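Local coordinates for fructose-1,6-bisphosphatase/inositol-1-monophosphatase (Thermotoga maritima, PDB 2P3N), which hydrolyses the phosphate ester of inositol 1-phosphate and of fructose 1,6-bisphosphate, working as a magnesium-dependent homotetramer of broad specificity, at residues 145-150 / 167-172; 138-143 / 188-193. All blocks are in the same frame, centred on the assembly; numbering follows the deposited sequence.

Interaction 1 of 2, residues 145-150 / 167-172; sequences ECVGST and RTRRIR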
# COMPACT_ATOMS: atom_id res chain seq x y z
N GLU A 145 -15.57 -19.02 -19.72
CA GLU A 145 -15.39 -17.67 -19.19
C GLU A 145 -14.89 -17.77 -17.75
O GLU A 145 -15.16 -16.90 -16.92
CB GLU A 145 -16.72 -16.90 -19.23
CG GLU A 145 -17.82 -17.48 -18.34
CD GLU A 145 -19.00 -16.53 -18.13
OE1 GLU A 145 -18.78 -15.42 -17.58
OE2 GLU A 145 -20.13 -16.89 -18.50
N CYS A 146 -14.16 -18.85 -17.47
CA CYS A 146 -13.63 -19.11 -16.13
C CYS A 146 -12.12 -19.14 -15.99
O CYS A 146 -11.40 -19.43 -16.93
CB CYS A 146 -14.17 -20.44 -15.60
SG CYS A 146 -15.79 -20.37 -14.83
N VAL A 147 -11.66 -18.83 -14.78
CA VAL A 147 -10.25 -18.85 -14.46
C VAL A 147 -10.14 -19.71 -13.21
O VAL A 147 -10.63 -19.33 -12.14
CB VAL A 147 -9.69 -17.45 -14.18
CG1 VAL A 147 -8.23 -17.53 -13.79
CG2 VAL A 147 -9.83 -16.60 -15.43
N GLY A 148 -9.53 -20.88 -13.37
CA GLY A 148 -9.37 -21.80 -12.26
C GLY A 148 -7.96 -21.81 -11.72
O GLY A 148 -7.05 -21.25 -12.35
N SER A 149 -7.77 -22.46 -10.58
CA SER A 149 -6.46 -22.52 -9.95
C SER A 149 -6.10 -23.91 -9.40
O SER A 149 -6.98 -24.72 -9.11
CB SER A 149 -6.41 -21.48 -8.82
OG SER A 149 -5.10 -21.31 -8.32
N THR A 150 -4.80 -24.17 -9.26
CA THR A 150 -4.29 -25.44 -8.71
C THR A 150 -2.97 -25.17 -8.01
O THR A 150 -2.40 -24.09 -8.14
CB THR A 150 -4.00 -26.49 -9.80
OG1 THR A 150 -5.17 -26.69 -10.61
CG2 THR A 150 -3.63 -27.83 -9.17
N ARG A 167 -11.23 -26.34 -22.03
CA ARG A 167 -12.53 -25.75 -21.69
C ARG A 167 -12.46 -24.56 -20.73
O ARG A 167 -13.48 -24.15 -20.17
CB ARG A 167 -13.43 -26.82 -21.05
CG ARG A 167 -13.97 -27.88 -21.99
CD ARG A 167 -15.07 -28.66 -21.30
NE ARG A 167 -14.63 -29.94 -20.75
CZ ARG A 167 -13.53 -30.14 -20.03
NH1 ARG A 167 -12.71 -29.13 -19.75
NH2 ARG A 167 -13.24 -31.36 -19.58
N THR A 168 -11.27 -23.99 -20.54
CA THR A 168 -11.14 -22.90 -19.59
C THR A 168 -10.39 -21.65 -20.09
O THR A 168 -9.43 -21.74 -20.86
CB THR A 168 -10.47 -23.43 -18.29
OG1 THR A 168 -11.06 -22.79 -17.15
CG2 THR A 168 -8.96 -23.18 -18.30
N ARG A 169 -10.86 -20.49 -19.64
CA ARG A 169 -10.28 -19.20 -20.01
C ARG A 169 -8.79 -19.18 -19.69
O ARG A 169 -7.97 -18.78 -20.53
CB ARG A 169 -11.00 -18.08 -19.25
CG ARG A 169 -10.43 -16.68 -19.46
CD ARG A 169 -11.03 -16.00 -20.67
NE ARG A 169 -12.43 -15.60 -20.48
CZ ARG A 169 -12.86 -14.73 -19.57
NH1 ARG A 169 -12.00 -14.15 -18.74
NH2 ARG A 169 -14.15 -14.42 -19.49
N ARG A 170 -8.44 -19.63 -18.48
CA ARG A 170 -7.04 -19.66 -18.04
C ARG A 170 -6.87 -20.34 -16.68
O ARG A 170 -7.77 -20.30 -15.84
CB ARG A 170 -6.49 -18.24 -17.97
CG ARG A 170 -4.98 -18.17 -17.86
CD ARG A 170 -4.42 -17.12 -18.80
NE ARG A 170 -5.09 -17.18 -20.10
CZ ARG A 170 -4.68 -16.52 -21.17
NH1 ARG A 170 -3.60 -15.76 -21.11
NH2 ARG A 170 -5.36 -16.64 -22.30
N ILE A 171 -5.72 -20.96 -16.46
CA ILE A 171 -5.45 -21.64 -15.19
C ILE A 171 -4.33 -20.94 -14.44
O ILE A 171 -3.33 -20.53 -15.03
CB ILE A 171 -5.05 -23.12 -15.40
CG1 ILE A 171 -6.20 -23.90 -16.04
CG2 ILE A 171 -4.68 -23.74 -14.05
CD1 ILE A 171 -7.40 -24.13 -15.12
N ARG A 172 -4.50 -20.80 -13.12
CA ARG A 172 -3.50 -20.13 -12.29
C ARG A 172 -2.84 -21.00 -11.23
O ARG A 172 -3.47 -21.87 -10.63
CB ARG A 172 -4.12 -18.90 -11.61
CG ARG A 172 -4.48 -17.75 -12.56
CD ARG A 172 -3.27 -17.34 -13.42
NE ARG A 172 -3.60 -16.35 -14.44
CZ ARG A 172 -3.16 -16.39 -15.70
NH1 ARG A 172 -3.52 -15.45 -16.56
NH2 ARG A 172 -2.37 -17.39 -16.10
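The carbonyl of R172 is gripped by two donors of the other strand. T150 N reaches R172 O at 3.0 Å, nearly along the C=O axis. S149 OG meets R172 O at 2.9 Å from well above the carbonyl plane. The S149 hydroxyl gets there because OG lies anti to the backbone N (chi1 -169°). One step back, R172 N gives G148 O the shortest bond of the contact, 2.7 Å, in the carbonyl plane. G148 N in turn binds R170 O at 3.1 Å. These bonds make a parallel pairing of strands 147-150 and 170-172, with V147 opposite R170 and S149 opposite R172. A weak bond from R170 N to C146 O may continue it, though the position of that oxygen is less certain.

V147, S149, R170 and R172 point to one face of the sheet. There V147 CG1 touches R172 CG at 4.0 Å, the two side chains crossing obliquely. R169 bends at chi2 and chi3, and its guanidinium lies over the E145 backbone, with R169 NH2 3.5 Å from E145 CA. On the other face, I171 CD1 packs over the backbone of G148, which has no side chain to block it.

R172 probably binds substrate, as in related enzymes; the bonds at its N and O fix its backbone in the sheet. R172 NE also has a weak bond to N86 of a second subunit. Strand 170-172 is an edge strand of its sheet within the chain, and strand 147-150 lies between it and strand 191-195. Helix 156-167 makes the beta-alpha-beta crossover and covers the I171 face, touching I171 and T150.

Interaction 2 of 2, residues 138-143 / 188-193; sequences SENASL and RVDFFV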
# COMPACT_ATOMS: atom_id res chain seq x y z
N SER A 138 -17.67 -15.48 -7.76
CA SER A 138 -18.10 -15.08 -9.09
C SER A 138 -19.40 -15.71 -9.54
O SER A 138 -19.84 -16.72 -8.99
CB SER A 138 -17.02 -15.39 -10.13
OG SER A 138 -17.02 -16.77 -10.47
N GLU A 139 -19.99 -15.08 -10.55
CA GLU A 139 -21.25 -15.53 -11.12
C GLU A 139 -20.98 -16.47 -12.30
O GLU A 139 -21.87 -17.21 -12.74
CB GLU A 139 -22.07 -14.33 -11.59
CG GLU A 139 -22.73 -13.52 -10.48
CD GLU A 139 -23.54 -12.34 -11.01
OE1 GLU A 139 -24.30 -11.73 -10.23
OE2 GLU A 139 -23.42 -12.02 -12.22
N ASN A 140 -19.76 -16.44 -12.81
CA ASN A 140 -19.37 -17.28 -13.94
C ASN A 140 -19.96 -18.69 -13.85
O ASN A 140 -19.86 -19.36 -12.83
CB ASN A 140 -17.84 -17.34 -14.01
CG ASN A 140 -17.22 -15.96 -14.20
OD1 ASN A 140 -15.99 -15.81 -14.16
ND2 ASN A 140 -18.06 -14.95 -14.40
N ALA A 141 -20.60 -19.11 -14.94
CA ALA A 141 -21.21 -20.44 -15.01
C ALA A 141 -20.65 -21.27 -16.17
O ALA A 141 -20.82 -22.49 -16.21
CB ALA A 141 -22.72 -20.30 -15.15
N SER A 142 -19.98 -20.60 -17.11
CA SER A 142 -19.39 -21.27 -18.25
C SER A 142 -17.89 -21.43 -18.01
O SER A 142 -17.19 -20.47 -17.73
CB SER A 142 -19.61 -20.49 -19.54
OG SER A 142 -18.96 -21.12 -20.63
N LEU A 143 -17.41 -22.66 -18.14
CA LEU A 143 -16.01 -22.93 -17.93
C LEU A 143 -15.16 -22.11 -18.90
O LEU A 143 -14.00 -21.83 -18.62
CB LEU A 143 -15.73 -24.41 -18.13
CG LEU A 143 -14.69 -25.01 -17.20
CD1 LEU A 143 -15.26 -25.10 -15.79
CD2 LEU A 143 -14.29 -26.39 -17.69
N ARG A 188 -12.38 -13.52 -7.36
CA ARG A 188 -11.21 -13.36 -8.21
C ARG A 188 -10.97 -14.57 -9.11
O ARG A 188 -10.57 -14.41 -10.26
CB ARG A 188 -9.99 -13.06 -7.35
CG ARG A 188 -10.17 -11.81 -6.52
CD ARG A 188 -8.86 -11.32 -5.97
NE ARG A 188 -9.02 -10.01 -5.36
CZ ARG A 188 -8.01 -9.30 -4.87
NH1 ARG A 188 -6.78 -9.77 -4.93
NH2 ARG A 188 -8.25 -8.10 -4.34
N VAL A 189 -11.17 -15.78 -8.57
CA VAL A 189 -11.02 -16.99 -9.37
C VAL A 189 -12.33 -17.72 -9.33
O VAL A 189 -13.18 -17.43 -8.49
CB VAL A 189 -9.93 -17.96 -8.87
CG1 VAL A 189 -8.57 -17.49 -9.34
CG2 VAL A 189 -10.00 -18.10 -7.35
N ASP A 190 -12.48 -18.69 -10.23
CA ASP A 190 -13.73 -19.44 -10.31
C ASP A 190 -13.74 -20.75 -9.54
O ASP A 190 -14.78 -21.18 -9.06
CB ASP A 190 -14.08 -19.63 -11.78
CG ASP A 190 -14.31 -18.30 -12.50
OD1 ASP A 190 -15.25 -17.57 -12.11
OD2 ASP A 190 -13.54 -17.98 -13.43
N PHE A 191 -12.57 -21.36 -9.42
CA PHE A 191 -12.47 -22.61 -8.68
C PHE A 191 -11.02 -22.93 -8.35
O PHE A 191 -10.10 -22.53 -9.07
CB PHE A 191 -13.12 -23.76 -9.46
CG PHE A 191 -12.54 -23.97 -10.83
CD1 PHE A 191 -11.31 -24.60 -10.99
CD2 PHE A 191 -13.23 -23.54 -11.96
CE1 PHE A 191 -10.76 -24.79 -12.27
CE2 PHE A 191 -12.70 -23.72 -13.24
CZ PHE A 191 -11.46 -24.35 -13.40
N PHE A 192 -10.83 -23.64 -7.24
CA PHE A 192 -9.51 -24.02 -6.76
C PHE A 192 -9.55 -25.48 -6.30
O PHE A 192 -10.46 -25.88 -5.57
CB PHE A 192 -9.08 -23.09 -5.62
CG PHE A 192 -7.73 -23.43 -5.01
CD1 PHE A 192 -6.60 -23.57 -5.80
CD2 PHE A 192 -7.61 -23.61 -3.63
CE1 PHE A 192 -5.36 -23.90 -5.23
CE2 PHE A 192 -6.38 -23.93 -3.06
CZ PHE A 192 -5.25 -24.08 -3.86
N VAL A 193 -8.56 -26.26 -6.73
CA VAL A 193 -8.47 -27.67 -6.38
C VAL A 193 -7.11 -28.06 -5.81
O VAL A 193 -6.07 -27.73 -6.39
CB VAL A 193 -8.75 -28.54 -7.63
CG1 VAL A 193 -10.17 -28.29 -8.12
CG2 VAL A 193 -7.77 -28.21 -8.73
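D190 carries this contact between the loop 138-143 and the start of strand 191-195. Its CB sets CG beside the backbone N and anti to the carbonyl carbon (chi1 -62°). From CG the carboxylate splits its work. OD1 of D190 accepts a short hydrogen bond from S138 OG, 2.5 Å long and nearly along the C-O axis of D190. The S138 hydroxyl sits in the crowded position between its backbone N and carbonyl carbon (chi1 78°). S138 OG also bonds N235 ND2. N140 CB flanks the same D190 OD1 at 3.2 Å, and the N140 side chain crosses that of D190 at about a right angle. OD2 of D190 turns to V147 N and takes its hydrogen bond.

Farther along, L143 CD1 meets F191 CE2 at 3.9 Å, an oblique apolar touch. Helix 239-253 packs on both residues, at E241 and V242. H89 of a second subunit packs on N140 and D190.

An alanine at D190 would remove the acceptor of both S138 OG and V147 N, and would probably loosen the loop against the sheet. D190 is buried, and the S138 hydroxyl and the V147 amide both donate hydrogen bonds to its carboxylate, which is consistent with the ionised form and would probably stabilise it.

In the fold
Going from the N terminus, the chain leaves strand 133-134 and enters loop 138-143, where interaction 2 begins. Strand 147-150 follows, then helix 156-167 and strand 170-172. Interaction 1 closes this short loop, with 16 residues between its segments. The chain then runs through helix 177-185 to 188-193, where interaction 2 closes a longer loop that holds all of interaction 1. The contacts do not cross. Their centres lie about 8 Å apart, and they meet where strands 147-150 and 191-195 run side by side. Together they tie the loop from the seven-stranded sheet to the five-stranded sheet, and both touch the second subunit.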